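Local coordinates for cyclic di-GMP receptor atypical PilZ domain-containing protein (Xanthomonas campestris pv. campestris, PDB 3PH1), which probably acts as a cyclic di-GMP receptor through its atypical PilZ domain, and self-assembles into a tetramer through an unusual helical bundle, at the interface of chains A and B. Coordinates in Å, arbitrary orientation; residue numbers count along the deposited sequence, not the author numbering. Chains: chain A/B, Putative uncharacterized protein.

Contacts 1 and 2 follow one another along the long helix A:72-95, and their centres lie about 12 Å apart. B:Leu85 belongs to both and joins them on the chain B side. In contact 1 the chain A helix meets the end of helix B:42-54, B:Val55 just after it, and B:Leu85 of the partner long helix. In contact 2 it meets the partner long helix and a loop at B:135-137. Together they tie chain A to the long helix, a shorter helix and a loop of chain B. This probably helps to fix the two chains against each other in the helical bundle of the tetramer.

Contact 1: the interface of chains A and B. Residues chain A 76, 79-80, 82-83; chain B 51, 54-55, 85.
A mostly apolar interface of helix A:72-95 with the end of a shorter chain B helix and the residue after it, with A:Ala79 and A:Leu83 set against B:Val55, B:Ser51 and B:Leu85, forms part of the helical bundle that assembles the tetramer. B:Val55 is the main apolar piece from chain B. Its CG1 methyl lies 3.8 Å from A:Ala79 CB. The same methyl passes the CG methylene of A:Lys80, where the two side chains cross obliquely. A:Leu83 meets B:Val55 tip to tip, with its CD1 methyl pointing at CG1. The CD2 methyl of A:Leu83 turns instead to B:Ser51, 4.0 Å from its CB. On another side, A:Leu83 CB rests against the CD1 methyl of B:Leu85 at 3.9 Å. The small A:Ala79 also lets B:Gln54 come near, its CB 3.9 Å from A:Ala79 CB.

Polar groups line two borders. A:Arg76 reaches out with CG anti to the backbone N (chi1 165°) and bends at chi3 (-97°). This lays a face of its guanidinium toward the backbone of B:Gln54 and B:Val55. The carbonyl O of B:Gln54 sits over that face, 3.1 Å from A:Arg76 NH1 and about as close to CZ and NH2. The N-H bonds do not point at it, and no hydrogen bond forms. Charge attraction to this carbonyl at a helix end may still help. At the other border, B:Ser51 OG approaches the carboxylate of A:Asp82, 3.3 Å from OD1.

The chain A residues lie on helix 72-95. Chain B offers the C-terminal end of helix 42-54, the residue just after it, and B:Leu85 from helix 72-93.

Contact 2: the interface of chains A and B. Residues chain A 87-88, 91; chain B 85, 88-89, 91-92, 135-137.
A:Leu87 and A:Leu91 on helix A:72-95 face B:Ile88 and B:Leu91 on helix B:72-93, and the two helices run in the same direction and cross at a shallow angle, with the CA atoms of A:Ile88 and B:Ile88 6.5 Å apart. This pairing, which resembles a coiled coil, is part of the helical bundle of the atypical PilZ tetramer. A loop of chain B, B:135-137, closes over one flank. No nitrogen or oxygen of one chain is close enough to bond to the other in this patch.

A:Leu87 is the main side chain from chain A. It plugs into a pocket of chain B residues. With CG anti to the carbonyl carbon (chi1 -76°), the side chain leans toward the start of its own helix, and CD1 points to B:Leu135 and B:Leu85. CD1 meets the CD1 methyl of B:Leu135 at 3.3 Å, which is tight; these side chains pass at a slant. The same A:Leu87 methyl lies 3.5 Å from B:Leu85 CD1, and here the side chains cross at about a right angle. CD2 sits 3.7 Å from B:Pro136 CG, a ring carbon, again with the side chains near perpendicular. It also touches the CG2 methyl of B:Val92. B:Glu137 slides past A:Leu87 in the opposite direction, bringing carboxylate oxygen OE2 within 3.8 Å of CD2.

B:Ile88 packs onto the chain A helix itself. Its CG1 is anti to the backbone N (chi1 -154°), and this branch carries CD1 in against the chain A backbone. CD1 is 3.4 Å from A:Leu87 CB, another tight pair, and equally near the carbonyl carbon of that residue. It lies 3.8 Å from A:Ile88 CA. The CG2 branch of B:Ile88 flanks A:Leu87 on CB and CD1.

Further along, the two copies of Leu91 meet unequally. The CD1 methyl of A:Leu91 touches B:Leu91 at both CB, 3.9 Å away, and CD1.

Contact 1: the interface of chains A and B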
# COMPACT_ATOMS: atom_id res chain seq x y z
N ARG A 76 11.82 3.41 -14.90
CA ARG A 76 11.13 4.38 -14.09
C ARG A 76 9.97 3.76 -13.26
O ARG A 76 9.73 4.17 -12.11
CB ARG A 76 10.64 5.50 -15.02
CG ARG A 76 9.60 6.43 -14.44
CD ARG A 76 9.01 7.35 -15.54
NE ARG A 76 9.65 8.66 -15.57
CZ ARG A 76 10.92 8.86 -15.91
NH1 ARG A 76 11.68 7.82 -16.25
NH2 ARG A 76 11.44 10.09 -15.90
N ALA A 79 11.41 2.24 -10.32
CA ALA A 79 11.76 3.24 -9.32
C ALA A 79 10.54 3.51 -8.45
O ALA A 79 10.65 3.53 -7.22
CB ALA A 79 12.21 4.51 -10.01
N LYS A 80 9.39 3.71 -9.08
CA LYS A 80 8.15 3.97 -8.36
C LYS A 80 7.85 2.83 -7.38
O LYS A 80 7.32 3.05 -6.29
CB LYS A 80 6.98 4.13 -9.34
CG LYS A 80 7.09 5.35 -10.24
CD LYS A 80 5.97 5.38 -11.26
CE LYS A 80 6.21 6.53 -12.26
NZ LYS A 80 5.38 6.48 -13.48
N ASP A 82 10.11 0.98 -5.85
CA ASP A 82 11.02 1.18 -4.73
C ASP A 82 10.42 2.20 -3.77
O ASP A 82 10.43 2.01 -2.55
CB ASP A 82 12.38 1.69 -5.23
CG ASP A 82 13.23 0.59 -5.84
OD1 ASP A 82 14.18 0.90 -6.60
OD2 ASP A 82 12.96 -0.60 -5.55
N LEU A 83 9.89 3.28 -4.33
CA LEU A 83 9.27 4.33 -3.53
C LEU A 83 8.04 3.80 -2.77
O LEU A 83 7.92 4.02 -1.58
CB LEU A 83 8.87 5.49 -4.44
CG LEU A 83 10.08 6.21 -5.07
CD1 LEU A 83 9.62 7.25 -6.09
CD2 LEU A 83 10.90 6.85 -3.96
N SER B 51 15.97 6.51 -6.94
CA SER B 51 14.58 6.39 -7.35
C SER B 51 13.91 7.75 -7.51
O SER B 51 13.14 7.95 -8.46
CB SER B 51 13.81 5.52 -6.37
OG SER B 51 14.14 4.17 -6.59
N GLN B 54 15.24 8.94 -10.80
CA GLN B 54 14.79 8.23 -11.99
C GLN B 54 13.39 8.62 -12.42
O GLN B 54 13.07 8.56 -13.61
CB GLN B 54 14.88 6.71 -11.77
CG GLN B 54 14.96 5.93 -13.07
CD GLN B 54 15.77 4.65 -12.94
OE1 GLN B 54 15.98 3.93 -13.91
NE2 GLN B 54 16.24 4.36 -11.72
N VAL B 55 12.56 9.03 -11.47
CA VAL B 55 11.20 9.46 -11.80
C VAL B 55 11.26 10.94 -12.16
O VAL B 55 10.38 11.72 -11.78
CB VAL B 55 10.21 9.22 -10.62
CG1 VAL B 55 10.33 7.78 -10.13
CG2 VAL B 55 10.49 10.17 -9.49
N LEU B 85 1.23 5.18 -5.48
CA LEU B 85 2.24 6.04 -4.89
C LEU B 85 1.56 7.28 -4.31
O LEU B 85 1.86 7.69 -3.19
CB LEU B 85 3.26 6.43 -5.96
CG LEU B 85 4.52 7.20 -5.59
CD1 LEU B 85 5.18 6.61 -4.36
CD2 LEU B 85 5.45 7.13 -6.77

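Contact 2: the interface of chains A and B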
# COMPACT_ATOMS: atom_id res chain seq x y z
N LEU A 87 7.63 3.74 1.28
CA LEU A 87 6.53 4.45 1.92
C LEU A 87 5.61 3.54 2.73
O LEU A 87 5.33 3.81 3.89
CB LEU A 87 5.72 5.22 0.86
CG LEU A 87 6.43 6.50 0.37
CD1 LEU A 87 5.83 6.97 -0.93
CD2 LEU A 87 6.33 7.57 1.45
N ILE A 88 5.15 2.44 2.13
CA ILE A 88 4.28 1.53 2.86
C ILE A 88 5.04 0.96 4.06
O ILE A 88 4.46 0.73 5.11
CB ILE A 88 3.76 0.38 1.97
CG1 ILE A 88 2.94 -0.58 2.81
CG2 ILE A 88 4.92 -0.35 1.32
CD1 ILE A 88 2.30 -1.68 2.01
N LEU A 91 4.82 3.49 6.78
CA LEU A 91 3.47 3.52 7.34
C LEU A 91 3.28 2.37 8.32
O LEU A 91 2.73 2.56 9.41
CB LEU A 91 2.43 3.41 6.22
CG LEU A 91 1.08 4.10 6.42
CD1 LEU A 91 0.21 3.86 5.18
CD2 LEU A 91 0.39 3.57 7.66
N LEU B 85 1.23 5.18 -5.48
CA LEU B 85 2.24 6.04 -4.89
C LEU B 85 1.56 7.28 -4.31
O LEU B 85 1.86 7.69 -3.19
CB LEU B 85 3.26 6.43 -5.96
CG LEU B 85 4.52 7.20 -5.59
CD1 LEU B 85 5.18 6.61 -4.36
CD2 LEU B 85 5.45 7.13 -6.77
N ILE B 88 -0.53 6.23 -1.05
CA ILE B 88 0.35 5.88 0.03
C ILE B 88 1.18 7.10 0.44
O ILE B 88 1.43 7.32 1.63
CB ILE B 88 1.26 4.67 -0.37
CG1 ILE B 88 1.70 3.91 0.88
CG2 ILE B 88 2.46 5.14 -1.18
CD1 ILE B 88 2.50 4.74 1.86
N GLY B 89 1.60 7.89 -0.53
CA GLY B 89 2.38 9.07 -0.22
C GLY B 89 1.62 9.98 0.74
O GLY B 89 2.18 10.49 1.71
N LEU B 91 -1.02 9.13 2.77
CA LEU B 91 -1.29 8.53 4.09
C LEU B 91 -0.16 8.73 5.08
O LEU B 91 -0.39 8.95 6.27
CB LEU B 91 -1.60 7.04 3.97
CG LEU B 91 -2.92 6.64 3.30
CD1 LEU B 91 -3.21 5.17 3.61
CD2 LEU B 91 -4.05 7.53 3.81
N VAL B 92 1.07 8.63 4.59
CA VAL B 92 2.25 8.81 5.43
C VAL B 92 2.30 10.26 5.89
O VAL B 92 2.28 10.55 7.08
CB VAL B 92 3.55 8.46 4.65
CG1 VAL B 92 4.76 8.75 5.51
CG2 VAL B 92 3.54 6.98 4.25
N LEU B 135 6.95 13.76 -2.02
CA LEU B 135 7.12 12.42 -1.48
C LEU B 135 7.62 12.58 -0.04
O LEU B 135 8.65 13.21 0.20
CB LEU B 135 8.14 11.65 -2.32
CG LEU B 135 8.13 10.12 -2.26
CD1 LEU B 135 6.78 9.59 -2.71
CD2 LEU B 135 9.24 9.58 -3.15
N PRO B 136 6.88 12.03 0.93
CA PRO B 136 7.27 12.14 2.34
C PRO B 136 8.28 11.11 2.86
O PRO B 136 8.41 10.93 4.07
CB PRO B 136 5.93 12.03 3.05
CG PRO B 136 5.21 11.02 2.21
CD PRO B 136 5.53 11.46 0.79
N GLU B 137 8.99 10.45 1.95
CA GLU B 137 9.97 9.45 2.37
C GLU B 137 11.22 10.15 2.91
O GLU B 137 11.73 11.08 2.29
CB GLU B 137 10.35 8.54 1.20
CG GLU B 137 11.37 7.46 1.56
CD GLU B 137 10.86 6.50 2.62
OE1 GLU B 137 11.70 5.80 3.22
OE2 GLU B 137 9.62 6.45 2.84